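Local atomic coordinates of putative nucleic acid-binding lipoprotein (Klebsiella pneumoniae subsp. pneumoniae MGH 78578, PDB entry 3F1Z), a protein that is of unknown function but adopts an OB-fold, an architecture consistent with a possible role in binding nucleic acid. Residues L33-L38 with S45-K50; V52-V57 with P124-P129; G56-I61 with A109-Q114; I74-D79 with D85-F90. All coordinates share one frame; numbering follows the deposited sequence. Where two conformers were deposited one is given.

How the interactions relate
The four contacts illustrate how a small beta barrel divides its labour. Interactions 2 and 3 are buried and share the strand 51-65, but their chemistry differs: interaction 2 is purely apolar packing between strands that are not partners, whereas interaction 3 joins sheet neighbours through a pair of backbone hydrogen bonds with aliphatic packing beside it. Interaction 4, nested in sequence inside the loops closed by both, is a regularly paired hairpin of the barrel, apolar on its inner side and polar toward its connecting loop. Interaction 1 lies farthest out, about 17 Å from interaction 3 between centres, and joins two helices by aromatic contact without any hydrogen bond between its segments.

Interaction 1: residues L33-L38 with S45-K50; sequences LQPFTL and SDYLGK
Tyr47 reaches toward Phe36 and Pro35, and its side chain is the thread that joins residues 33-38 to 45-50. At its root, CB is still 4.6 Å from Phe36 CZ, so the contact starts one step further out. The first torsion sets CG anti to the carbonyl carbon (chi1 -82°), which swings the ring across the gap between the two helices. CD2 then makes the nearest approach, 4.0 Å from Phe36 CE1 and almost as near to CZ. The Phe36 and Tyr47 rings are tilted by only 23°, but they are slid so far past one another, with centroids 5.9 Å apart, that they barely overlap and do not form a true stack. Next along the ring, CE2 has Pro35 CG 4.3 Å away, at the ring edge and near its plane. Helices 29-38 and 40-47 follow each other closely in the chain, forming a helical pair packed against the OB-fold barrel, and the chain runs on from them into the long strand 51-65. Phe32 of helix 29-38 meets both rings, edge-to-face with Tyr47. On the far edge, CE1 of Tyr47 packs on Val52 CG1 of that strand, and the phenol OH ends in a hydrogen bond with the hydroxyl of Tyr27. The backbone behind the ring reverses at once in a type II beta turn from Tyr47 to Lys50, closed by Lys50 N to Tyr47 O at 2.8 Å, with Gly49 at a positive phi of 85°.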
loop_
_atom_site.group_PDB
_atom_site.type_symbol
_atom_site.label_atom_id
_atom_site.label_comp_id
_atom_site.label_asym_id
_atom_site.label_seq_id
_atom_site.Cartn_x
_atom_site.Cartn_y
_atom_site.Cartn_z
ATOM N N LEU A 33 9.994 2.822 -0.449
ATOM C CA LEU A 33 10.646 2.171 0.689
ATOM C C LEU A 33 12.060 2.665 0.982
ATOM O O LEU A 33 12.587 2.431 2.070
ATOM C CB LEU A 33 10.625 0.647 0.550
ATOM C CG LEU A 33 9.221 0.015 0.573
ATOM C CD1 LEU A 33 9.385 -1.499 0.595
ATOM C CD2 LEU A 33 8.381 0.424 1.710
ATOM N N GLN A 34 12.666 3.380 0.075
ATOM C CA GLN A 34 14.049 3.823 0.294
ATOM C C GLN A 34 14.280 4.558 1.630
ATOM O O GLN A 34 15.174 4.208 2.368
ATOM C CB GLN A 34 14.549 4.648 -0.896
ATOM C CG GLN A 34 15.962 5.212 -0.779
ATOM C CD GLN A 34 17.042 4.129 -0.548
ATOM O OE1 GLN A 34 16.880 2.957 -0.957
ATOM N NE2 GLN A 34 18.166 4.528 0.117
ATOM N N PRO A 35 13.453 5.550 1.949
ATOM C CA PRO A 35 13.619 6.259 3.219
ATOM C C PRO A 35 13.427 5.362 4.436
ATOM O O PRO A 35 14.092 5.572 5.417
ATOM C CB PRO A 35 12.507 7.334 3.186
ATOM C CG PRO A 35 12.095 7.410 1.814
ATOM C CD PRO A 35 12.306 6.077 1.190
ATOM N N PHE A 36 12.501 4.403 4.358
ATOM C CA PHE A 36 12.263 3.456 5.460
ATOM C C PHE A 36 13.460 2.523 5.644
ATOM O O PHE A 36 13.756 2.043 6.761
ATOM C CB PHE A 36 10.960 2.649 5.245
ATOM C CG PHE A 36 9.693 3.509 5.295
ATOM C CD1 PHE A 36 9.240 4.168 4.174
ATOM C CD2 PHE A 36 9.010 3.688 6.485
ATOM C CE1 PHE A 36 8.121 4.973 4.246
ATOM C CE2 PHE A 36 7.894 4.484 6.570
ATOM C CZ PHE A 36 7.445 5.141 5.476
ATOM N N THR A 37 14.162 2.270 4.562
ATOM C CA THR A 37 15.356 1.421 4.607
ATOM C C THR A 37 16.457 2.161 5.390
ATOM O O THR A 37 17.190 1.552 6.159
ATOM C CB THR A 37 15.771 1.016 3.144
ATOM O OG1 THR A 37 14.667 0.284 2.542
ATOM C CG2 THR A 37 17.067 0.185 3.101
ATOM N N LEU A 38 16.532 3.472 5.228
ATOM C CA LEU A 38 17.515 4.296 5.933
ATOM C C LEU A 38 17.177 4.511 7.447
ATOM O O LEU A 38 18.043 4.444 8.319
ATOM C CB LEU A 38 17.624 5.645 5.247
ATOM C CG LEU A 38 18.784 5.890 4.289
ATOM C CD1 LEU A 38 19.226 4.659 3.473
ATOM C CD2 LEU A 38 18.492 7.124 3.360
ATOM N N SER A 45 7.671 9.237 10.472
ATOM C CA SER A 45 7.306 10.546 10.959
ATOM C C SER A 45 7.107 11.590 9.814
ATOM O O SER A 45 6.162 12.395 9.854
ATOM C CB SER A 45 8.372 10.965 11.939
ATOM O OG SER A 45 8.096 12.226 12.397
ATOM N N ASP A 46 7.972 11.545 8.790
ATOM C CA ASP A 46 7.881 12.464 7.672
ATOM C C ASP A 46 6.635 12.206 6.845
ATOM O O ASP A 46 6.052 13.140 6.334
ATOM C CB ASP A 46 9.118 12.380 6.755
ATOM C CG ASP A 46 10.379 12.931 7.396
ATOM O OD1 ASP A 46 10.307 13.657 8.406
ATOM O OD2 ASP A 46 11.476 12.649 6.883
ATOM N N TYR A 47 6.246 10.945 6.692
ATOM C CA TYR A 47 5.068 10.558 5.902
ATOM C C TYR A 47 3.739 10.466 6.664
ATOM O O TYR A 47 2.700 10.227 6.037
ATOM C CB TYR A 47 5.307 9.188 5.228
ATOM C CG TYR A 47 6.093 9.240 3.937
ATOM C CD1 TYR A 47 5.476 9.588 2.766
ATOM C CD2 TYR A 47 7.446 8.929 3.888
ATOM C CE1 TYR A 47 6.169 9.682 1.577
ATOM C CE2 TYR A 47 8.152 9.006 2.703
ATOM C CZ TYR A 47 7.493 9.384 1.528
ATOM O OH TYR A 47 8.146 9.452 0.304
ATOM N N LEU A 48 3.767 10.622 7.989
ATOM C CA LEU A 48 2.567 10.412 8.824
ATOM C C LEU A 48 1.335 11.176 8.333
ATOM O O LEU A 48 1.337 12.364 8.273
ATOM C CB LEU A 48 2.835 10.798 10.290
ATOM C CG LEU A 48 1.704 10.444 11.277
ATOM C CD1 LEU A 48 1.374 8.937 11.234
ATOM C CD2 LEU A 48 1.959 10.917 12.712
ATOM N N GLY A 49 0.270 10.474 8.010
ATOM C CA GLY A 49 -0.931 11.121 7.490
ATOM C C GLY A 49 -0.943 11.391 5.977
ATOM O O GLY A 49 -1.955 11.812 5.460
ATOM N N LYS A 50 0.152 11.142 5.267
ATOM C CA LYS A 50 0.219 11.461 3.857
ATOM C C LYS A 50 -0.221 10.304 2.977
ATOM O O LYS A 50 -0.196 9.132 3.371
ATOM C CB LYS A 50 1.637 11.866 3.486
ATOM C CG LYS A 50 2.143 13.020 4.334
ATOM C CD LYS A 50 3.360 13.708 3.707
ATOM C CE LYS A 50 3.942 14.810 4.611
ATOM N NZ LYS A 50 2.850 15.557 5.284
#

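Interaction 2: residues V52-V57 with P124-P129; sequences VKVRGV and PTLQNP
Leu126 and Val52 meet with their side chains at about a right angle, each on a strand of the OB-fold barrel that is not hydrogen-bonded to the other. The contact therefore spans the barrel interior: strand 51-65 is paired with 108-114 in the sheet, strand 125-127 runs parallel to 88-93, and apolar side chains alone bridge the space between them. The leucine does the reaching. Its CG is turned away from the carbonyl carbon and CD1 continues the chain in an extended line (chi2 -178°), which carries that methyl inward as the leading atom. Val52 offers CG2, the branch lying between its backbone N and carbonyl carbon, and the two methyls meet at 3.6 Å between Val52 CG2 and Leu126 CD1. Two residues along the same strand, Val54 sets out from its backbone toward the leucine's segment, as Val52 does not, yet it touches more loosely, with its CG2 4.3 Å from Leu126 CD1. A single methyl is thus touched by two valines of alternate positions, as expected where every second residue of a strand faces the core, while Lys53 between them points away. Around this meeting point Phe32 of helix 29-38 packs on Val52, and Phe90 and Val115 pack on Leu126, so the wall is completed by neighbouring strand, loop and helix. Beside the leucine, Gln127 NE2 turns back to donate to Thr125 O at 3.0 Å, approaching from above the carbonyl plane.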
loop_
_atom_site.group_PDB
_atom_site.type_symbol
_atom_site.label_atom_id
_atom_site.label_comp_id
_atom_site.label_asym_id
_atom_site.label_seq_id
_atom_site.Cartn_x
_atom_site.Cartn_y
_atom_site.Cartn_z
ATOM N N VAL A 52 0.237 8.203 -0.593
ATOM C CA VAL A 52 1.190 7.913 -1.621
ATOM C C VAL A 52 0.545 7.007 -2.661
ATOM O O VAL A 52 -0.340 6.234 -2.332
ATOM C CB VAL A 52 2.482 7.314 -1.041
ATOM C CG1 VAL A 52 3.203 8.380 -0.137
ATOM C CG2 VAL A 52 2.208 6.028 -0.326
ATOM N N LYS A 53 0.992 7.133 -3.909
ATOM C CA LYS A 53 0.508 6.342 -5.045
ATOM C C LYS A 53 1.679 5.460 -5.488
ATOM O O LYS A 53 2.705 5.957 -5.998
ATOM C CB LYS A 53 0.015 7.286 -6.158
ATOM C CG LYS A 53 -0.636 6.556 -7.300
ATOM C CD LYS A 53 -1.452 7.449 -8.226
ATOM C CE LYS A 53 -0.635 8.187 -9.217
ATOM N NZ LYS A 53 -1.515 8.844 -10.247
ATOM N N VAL A 54 1.568 4.159 -5.242
ATOM C CA VAL A 54 2.693 3.214 -5.471
ATOM C C VAL A 54 2.307 2.187 -6.522
ATOM O O VAL A 54 1.217 1.618 -6.478
ATOM C CB VAL A 54 3.093 2.495 -4.164
ATOM C CG1 VAL A 54 4.344 1.564 -4.364
ATOM C CG2 VAL A 54 3.357 3.496 -3.056
ATOM N N ARG A 55 3.215 1.959 -7.468
ATOM C CA ARG A 55 3.013 1.021 -8.571
ATOM C C ARG A 55 3.902 -0.185 -8.335
ATOM O O ARG A 55 5.027 -0.036 -7.866
ATOM C CB ARG A 55 3.373 1.717 -9.863
ATOM C CG ARG A 55 3.297 0.894 -11.128
ATOM C CD ARG A 55 3.453 1.858 -12.287
ATOM N NE ARG A 55 3.361 1.220 -13.579
ATOM C CZ ARG A 55 4.386 0.643 -14.147
ATOM N NH1 ARG A 55 5.515 0.652 -13.505
ATOM N NH2 ARG A 55 4.294 0.060 -15.315
ATOM N N GLY A 56 3.407 -1.377 -8.658
ATOM C CA GLY A 56 4.144 -2.626 -8.371
ATOM C C GLY A 56 3.398 -3.868 -8.828
ATOM O O GLY A 56 2.359 -3.779 -9.441
ATOM N N VAL A 57 3.959 -5.033 -8.547
ATOM C CA VAL A 57 3.347 -6.278 -8.926
ATOM C C VAL A 57 2.764 -6.900 -7.678
ATOM O O VAL A 57 3.457 -7.076 -6.678
ATOM C CB VAL A 57 4.342 -7.279 -9.585
ATOM C CG1 VAL A 57 3.631 -8.575 -9.874
ATOM C CG2 VAL A 57 4.906 -6.733 -10.876
ATOM N N PRO A 124 5.872 0.147 6.256
ATOM C CA PRO A 124 4.484 0.497 6.516
ATOM C C PRO A 124 3.483 -0.391 5.809
ATOM O O PRO A 124 3.769 -0.914 4.752
ATOM C CB PRO A 124 4.360 1.904 5.921
ATOM C CG PRO A 124 5.401 2.028 4.985
ATOM C CD PRO A 124 6.522 1.117 5.375
ATOM N N THR A 125 2.343 -0.585 6.441
ATOM C CA THR A 125 1.184 -1.200 5.823
ATOM C C THR A 125 0.289 0.002 5.525
ATOM O O THR A 125 -0.164 0.697 6.445
ATOM C CB THR A 125 0.484 -2.210 6.744
ATOM O OG1 THR A 125 1.391 -3.282 7.022
ATOM C CG2 THR A 125 -0.743 -2.777 6.035
ATOM N N LEU A 126 0.110 0.290 4.246
ATOM C CA LEU A 126 -0.690 1.418 3.815
ATOM C C LEU A 126 -2.178 1.141 4.116
ATOM O O LEU A 126 -2.660 0.017 3.920
ATOM C CB LEU A 126 -0.434 1.745 2.341
ATOM C CG LEU A 126 0.971 2.301 2.081
ATOM C CD1 LEU A 126 1.174 2.660 0.612
ATOM C CD2 LEU A 126 1.213 3.514 2.941
ATOM N N GLN A 127 -2.847 2.168 4.632
ATOM C CA GLN A 127 -4.221 2.114 5.097
ATOM C C GLN A 127 -5.157 2.873 4.163
ATOM O O GLN A 127 -4.698 3.698 3.385
ATOM C CB GLN A 127 -4.277 2.772 6.490
ATOM C CG GLN A 127 -3.305 2.146 7.477
ATOM C CD GLN A 127 -3.629 0.692 7.775
ATOM O OE1 GLN A 127 -4.795 0.336 7.900
ATOM N NE2 GLN A 127 -2.603 -0.158 7.891
ATOM N N ASN A 128 -6.470 2.621 4.300
ATOM C CA ASN A 128 -7.546 3.270 3.480
ATOM C C ASN A 128 -7.244 3.330 1.992
ATOM O O ASN A 128 -7.400 4.337 1.368
ATOM C CB ASN A 128 -7.848 4.651 4.000
ATOM C CG ASN A 128 -8.297 4.619 5.438
ATOM O OD1 ASN A 128 -9.234 3.875 5.803
ATOM N ND2 ASN A 128 -7.633 5.424 6.292
ATOM N N PRO A 129 -6.804 2.219 1.426
ATOM C CA PRO A 129 -6.333 2.300 0.079
ATOM C C PRO A 129 -7.366 2.395 -0.967
ATOM O O PRO A 129 -8.520 2.040 -0.733
ATOM C CB PRO A 129 -5.550 0.991 -0.108
ATOM C CG PRO A 129 -5.634 0.278 1.148
ATOM C CD PRO A 129 -6.665 0.876 1.988
#

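Interaction 3: residues G56-I61 with A109-Q114; sequences GVIVDI and ATIVGQ
The flat groups that meet here are the peptide units at Gly56 and Ala109, and they do so through their N-H and C=O bonds, with no stacking of one on another. Gly56 N donates to Ala109 O at 3.0 Å, and Ala109 N returns a shorter bond of 2.8 Å to Gly56 O; these two reciprocal bonds make an antiparallel hydrogen-bonded pair. Both donors lie within about 10° of the acceptor's C=O axis. The two carbonyl oxygens come within 3.2 Å of each other, Gly56 O to Ala109 O, and each takes a bond from the partner's N-H. Beside the bridge, the side chains form a small aliphatic patch. Ile58 has CG1 turned anti to its carbonyl carbon (chi1 -61°), which brings CG1 beside Ala109, 4.0 Å from its CB. Its terminal CD1 runs on to Ile111, where CD1 meets CD1 at 4.2 Å. Within these two segments Gly56-Ala109 is the one bridge, and the segment axes lie at 94°: strand 51-65, nearly fully extended at Gly56, bends across the line of strand 109-114. This is the long bent first strand of the barrel characteristic of an OB-fold, which pairs with 108-114 and then with 71-78. Beyond the glycine it passes to strand 71-78, where Val59 and Asp60 both face Thr76 in a classic beta bulge. Inside the barrel, Ile111 packs on Phe90 and Phe92 of strand 88-93, and Ile58 on Val75 of strand 71-78.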
loop_
_atom_site.group_PDB
_atom_site.type_symbol
_atom_site.label_atom_id
_atom_site.label_comp_id
_atom_site.label_asym_id
_atom_site.label_seq_id
_atom_site.Cartn_x
_atom_site.Cartn_y
_atom_site.Cartn_z
ATOM N N GLY A 56 3.407 -1.377 -8.658
ATOM C CA GLY A 56 4.144 -2.626 -8.371
ATOM C C GLY A 56 3.398 -3.868 -8.828
ATOM O O GLY A 56 2.359 -3.779 -9.441
ATOM N N VAL A 57 3.959 -5.033 -8.547
ATOM C CA VAL A 57 3.347 -6.278 -8.926
ATOM C C VAL A 57 2.764 -6.900 -7.678
ATOM O O VAL A 57 3.457 -7.076 -6.678
ATOM C CB VAL A 57 4.342 -7.279 -9.585
ATOM C CG1 VAL A 57 3.631 -8.575 -9.874
ATOM C CG2 VAL A 57 4.906 -6.733 -10.876
ATOM N N ILE A 58 1.482 -7.242 -7.761
ATOM C CA ILE A 58 0.780 -7.846 -6.677
ATOM C C ILE A 58 1.253 -9.291 -6.605
ATOM O O ILE A 58 1.233 -9.996 -7.610
ATOM C CB ILE A 58 -0.734 -7.783 -6.891
ATOM C CG1 ILE A 58 -1.185 -6.318 -6.969
ATOM C CG2 ILE A 58 -1.482 -8.515 -5.749
ATOM C CD1 ILE A 58 -0.759 -5.443 -5.760
ATOM N N VAL A 59 1.695 -9.707 -5.420
ATOM C CA VAL A 59 2.164 -11.063 -5.193
ATOM C C VAL A 59 1.326 -11.832 -4.163
ATOM O O VAL A 59 1.526 -13.036 -3.976
ATOM C CB VAL A 59 3.649 -11.098 -4.756
ATOM C CG1 VAL A 59 4.524 -10.647 -5.917
ATOM C CG2 VAL A 59 3.861 -10.250 -3.549
ATOM N N ASP A 60 0.420 -11.156 -3.470
ATOM C CA ASP A 60 -0.464 -11.870 -2.580
ATOM C C ASP A 60 -1.668 -11.007 -2.276
ATOM O O ASP A 60 -1.544 -9.807 -2.075
ATOM C CB ASP A 60 0.237 -12.276 -1.296
ATOM C CG ASP A 60 -0.622 -13.194 -0.428
ATOM O OD1 ASP A 60 -0.803 -14.372 -0.831
ATOM O OD2 ASP A 60 -1.109 -12.737 0.663
ATOM N N ILE A 61 -2.829 -11.658 -2.240
ATOM C CA ILE A 61 -4.109 -11.060 -1.914
ATOM C C ILE A 61 -4.741 -12.069 -0.955
ATOM O O ILE A 61 -4.782 -13.261 -1.264
ATOM C CB ILE A 61 -5.012 -10.958 -3.132
ATOM C CG1 ILE A 61 -4.381 -10.055 -4.210
ATOM C CG2 ILE A 61 -6.378 -10.478 -2.689
ATOM C CD1 ILE A 61 -4.926 -10.261 -5.595
ATOM N N ALA A 109 -0.151 -3.289 -10.560
ATOM C CA ALA A 109 -1.251 -2.423 -10.135
ATOM C C ALA A 109 -0.670 -1.156 -9.535
ATOM O O ALA A 109 0.506 -1.122 -9.200
ATOM C CB ALA A 109 -2.140 -3.101 -9.120
ATOM N N THR A 110 -1.521 -0.146 -9.387
ATOM C CA THR A 110 -1.181 1.110 -8.779
ATOM C C THR A 110 -2.242 1.354 -7.761
ATOM O O THR A 110 -3.431 1.339 -8.074
ATOM C CB THR A 110 -1.179 2.259 -9.790
ATOM O OG1 THR A 110 -0.299 1.923 -10.856
ATOM C CG2 THR A 110 -0.685 3.586 -9.140
ATOM N N ILE A 111 -1.802 1.613 -6.535
ATOM C CA ILE A 111 -2.688 1.802 -5.408
ATOM C C ILE A 111 -2.274 3.023 -4.593
ATOM O O ILE A 111 -1.088 3.249 -4.336
ATOM C CB ILE A 111 -2.631 0.552 -4.515
ATOM C CG1 ILE A 111 -2.918 -0.702 -5.357
ATOM C CG2 ILE A 111 -3.603 0.664 -3.313
ATOM C CD1 ILE A 111 -2.941 -2.013 -4.590
ATOM N N VAL A 112 -3.257 3.842 -4.241
ATOM C CA VAL A 112 -3.066 5.001 -3.389
ATOM C C VAL A 112 -3.382 4.533 -1.983
ATOM O O VAL A 112 -4.365 3.831 -1.786
ATOM C CB VAL A 112 -4.016 6.130 -3.728
ATOM C CG1 VAL A 112 -3.813 7.364 -2.727
ATOM C CG2 VAL A 112 -3.732 6.568 -5.056
ATOM N N GLY A 113 -2.572 4.923 -1.009
ATOM C CA GLY A 113 -2.804 4.526 0.360
ATOM C C GLY A 113 -2.250 5.570 1.275
ATOM O O GLY A 113 -1.447 6.414 0.822
ATOM N N GLN A 114 -2.631 5.490 2.560
ATOM C CA GLN A 114 -2.231 6.469 3.569
ATOM C C GLN A 114 -1.273 5.895 4.582
ATOM O O GLN A 114 -1.452 4.772 5.045
ATOM C CB GLN A 114 -3.450 7.009 4.277
ATOM C CG GLN A 114 -3.142 8.198 5.166
ATOM C CD GLN A 114 -4.374 8.790 5.826
ATOM O OE1 GLN A 114 -5.304 8.060 6.192
ATOM N NE2 GLN A 114 -4.378 10.100 6.004
#

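Interaction 4: residues I74-D79 with D85-F90; sequences IVTMRD and DKRLTF
Val75 and Phe90 form one backbone hydrogen-bonded pair between residues 74-79 and 85-90, Phe90 N to Val75 O being 2.8 Å, and Met77 with Leu88 forms the next, led by Met77 N to Leu88 O at 2.7 Å. Between them Thr76 and Thr89 make a non-hydrogen-bonded pair, and the spaces are filled by CA-H...O contacts, the shortest from Thr89 CA to Val75 O at 3.2 Å. The axes of strands 74-78 and 88-90 run at 155°, antiparallel with a twist: this is the beta hairpin 71-78/88-93 of the OB-fold, whose Val75, Met77, Leu88 and Phe90 all face the barrel core. Apolar contacts dominate that side. Met77, present as selenomethionine, extends with CG anti to its backbone N (chi1 -175°) and bends only at its end, so that SE lies at the edge of the Phe90 ring, 5.2 Å from its centroid, a Met-aromatic contact. Its CE also touches Phe90 CE1 at 4.0 Å. On the other face Thr76 and Thr89 lie side by side, pointing the same way. Thr76 OG1 meets Thr89 CG2, and the hydroxyl of Thr89 bonds that of Thr125 on the neighbouring strand. In one of its two conformers Arg87 may also pack a guanidinium face on Arg78 CB. The polar contacts gather near the connecting loop. Arg78 NH1 donates to Asp79 O, and one water bridges the two segments, accepting from Asp79 N at 2.9 Å and donating to Lys86 O at 2.6 Å.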
loop_
_atom_site.group_PDB
_atom_site.type_symbol
_atom_site.label_atom_id
_atom_site.label_comp_id
_atom_site.label_asym_id
_atom_site.label_seq_id
_atom_site.Cartn_x
_atom_site.Cartn_y
_atom_site.Cartn_z
ATOM N N ILE A 74 -5.466 -8.150 3.094
ATOM C CA ILE A 74 -4.092 -7.692 2.954
ATOM C C ILE A 74 -3.690 -7.958 1.479
ATOM O O ILE A 74 -3.853 -9.083 0.955
ATOM C CB ILE A 74 -3.128 -8.466 3.867
ATOM C CG1 ILE A 74 -3.425 -8.186 5.315
ATOM C CG2 ILE A 74 -1.725 -7.947 3.722
ATOM C CD1 ILE A 74 -3.180 -6.672 5.734
ATOM N N VAL A 75 -3.165 -6.920 0.830
ATOM C CA VAL A 75 -2.648 -6.979 -0.543
ATOM C C VAL A 75 -1.158 -6.662 -0.444
ATOM O O VAL A 75 -0.771 -5.670 0.170
ATOM C CB VAL A 75 -3.348 -5.984 -1.431
ATOM C CG1 VAL A 75 -2.622 -5.839 -2.757
ATOM C CG2 VAL A 75 -4.787 -6.438 -1.663
ATOM N N THR A 76 -0.325 -7.556 -0.973
ATOM C CA THR A 76 1.123 -7.426 -0.888
ATOM C C THR A 76 1.665 -7.161 -2.279
ATOM O O THR A 76 1.286 -7.842 -3.235
ATOM C CB THR A 76 1.781 -8.701 -0.340
ATOM O OG1 THR A 76 1.134 -9.076 0.860
ATOM C CG2 THR A 76 3.271 -8.507 -0.058
HETATM N N MSE A 77 2.621 -6.237 -2.361
HETATM C CA MSE A 77 3.140 -5.745 -3.628
HETATM C C MSE A 77 4.646 -5.791 -3.629
HETATM O O MSE A 77 5.265 -5.419 -2.624
HETATM C CB MSE A 77 2.675 -4.287 -3.780
HETATM C CG MSE A 77 3.014 -3.647 -5.085
HETATM SE SE MSE A 77 2.679 -1.719 -5.109
HETATM C CE MSE A 77 0.819 -1.753 -5.733
ATOM N N ARG A 78 5.246 -6.247 -4.734
ATOM C CA ARG A 78 6.706 -6.186 -4.861
ATOM C C ARG A 78 7.094 -5.149 -5.921
ATOM O O ARG A 78 6.273 -4.799 -6.774
ATOM C CB ARG A 78 7.281 -7.530 -5.273
ATOM C CG ARG A 78 6.917 -7.989 -6.681
ATOM C CD ARG A 78 7.888 -9.084 -7.116
ATOM N NE ARG A 78 7.495 -9.740 -8.350
ATOM C CZ ARG A 78 7.718 -9.264 -9.567
ATOM N NH1 ARG A 78 8.339 -8.095 -9.753
ATOM N NH2 ARG A 78 7.301 -9.963 -10.619
ATOM N N ASP A 79 8.347 -4.692 -5.891
ATOM C CA ASP A 79 8.825 -3.770 -6.905
ATOM C C ASP A 79 8.679 -4.385 -8.320
ATOM O O ASP A 79 9.021 -5.538 -8.562
ATOM C CB ASP A 79 10.278 -3.433 -6.689
ATOM C CG ASP A 79 10.734 -2.268 -7.560
ATOM O OD1 ASP A 79 10.534 -1.101 -7.123
ATOM O OD2 ASP A 79 11.297 -2.532 -8.670
ATOM N N ASP A 85 13.976 -6.169 -2.669
ATOM C CA ASP A 85 13.297 -7.438 -2.369
ATOM C C ASP A 85 12.230 -7.270 -1.286
ATOM O O ASP A 85 11.494 -8.194 -0.976
ATOM C CB ASP A 85 14.296 -8.573 -2.031
ATOM C CG ASP A 85 15.448 -8.145 -1.072
ATOM O OD1 ASP A 85 15.240 -7.281 -0.172
ATOM O OD2 ASP A 85 16.574 -8.729 -1.224
ATOM N N LYS A 86 12.125 -6.067 -0.739
ATOM C CA LYS A 86 11.157 -5.795 0.279
ATOM C C LYS A 86 9.768 -5.626 -0.325
ATOM O O LYS A 86 9.619 -5.059 -1.402
ATOM C CB LYS A 86 11.552 -4.544 1.066
ATOM C CG LYS A 86 12.808 -4.730 1.903
ATOM C CD LYS A 86 13.143 -3.469 2.740
ATOM C CE LYS A 86 14.472 -3.681 3.498
ATOM N NZ LYS A 86 14.968 -2.439 4.173
ATOM N N ARG A 87 8.750 -6.101 0.384
ATOM C CA ARG A 87 7.388 -5.993 -0.079
ATOM C C ARG A 87 6.631 -4.888 0.640
ATOM O O ARG A 87 6.930 -4.548 1.802
ATOM C CB ARG A 87 6.645 -7.291 0.176
ATOM C CG ARG A 87 7.301 -8.583 -0.304
ATOM C CD ARG A 87 7.966 -8.478 -1.667
ATOM N NE ARG A 87 7.998 -9.778 -2.352
ATOM C CZ ARG A 87 8.913 -10.170 -3.227
ATOM N NH1 ARG A 87 9.966 -9.408 -3.500
ATOM N NH2 ARG A 87 8.793 -11.362 -3.787
ATOM N N LEU A 88 5.631 -4.332 -0.036
ATOM C CA LEU A 88 4.793 -3.317 0.564
ATOM C C LEU A 88 3.406 -3.956 0.716
ATOM O O LEU A 88 2.952 -4.651 -0.212
ATOM C CB LEU A 88 4.749 -2.121 -0.358
ATOM C CG LEU A 88 3.853 -0.950 0.025
ATOM C CD1 LEU A 88 4.310 -0.307 1.318
ATOM C CD2 LEU A 88 3.829 0.036 -1.139
ATOM N N THR A 89 2.742 -3.749 1.852
ATOM C CA THR A 89 1.417 -4.303 2.045
ATOM C C THR A 89 0.430 -3.162 2.217
ATOM O O THR A 89 0.807 -2.073 2.662
ATOM C CB THR A 89 1.321 -5.160 3.303
ATOM O OG1 THR A 89 1.761 -4.337 4.422
ATOM C CG2 THR A 89 2.190 -6.439 3.195
ATOM N N PHE A 90 -0.823 -3.445 1.862
ATOM C CA PHE A 90 -1.917 -2.535 1.958
ATOM C C PHE A 90 -3.040 -3.229 2.704
ATOM O O PHE A 90 -3.310 -4.390 2.483
ATOM C CB PHE A 90 -2.453 -2.224 0.568
ATOM C CG PHE A 90 -1.478 -1.552 -0.333
ATOM C CD1 PHE A 90 -0.492 -2.269 -0.958
ATOM C CD2 PHE A 90 -1.626 -0.221 -0.637
ATOM C CE1 PHE A 90 0.389 -1.670 -1.787
ATOM C CE2 PHE A 90 -0.762 0.383 -1.485
ATOM C CZ PHE A 90 0.259 -0.343 -2.047
HETATM O O HOH W 1 9.991 -5.896 -3.783
#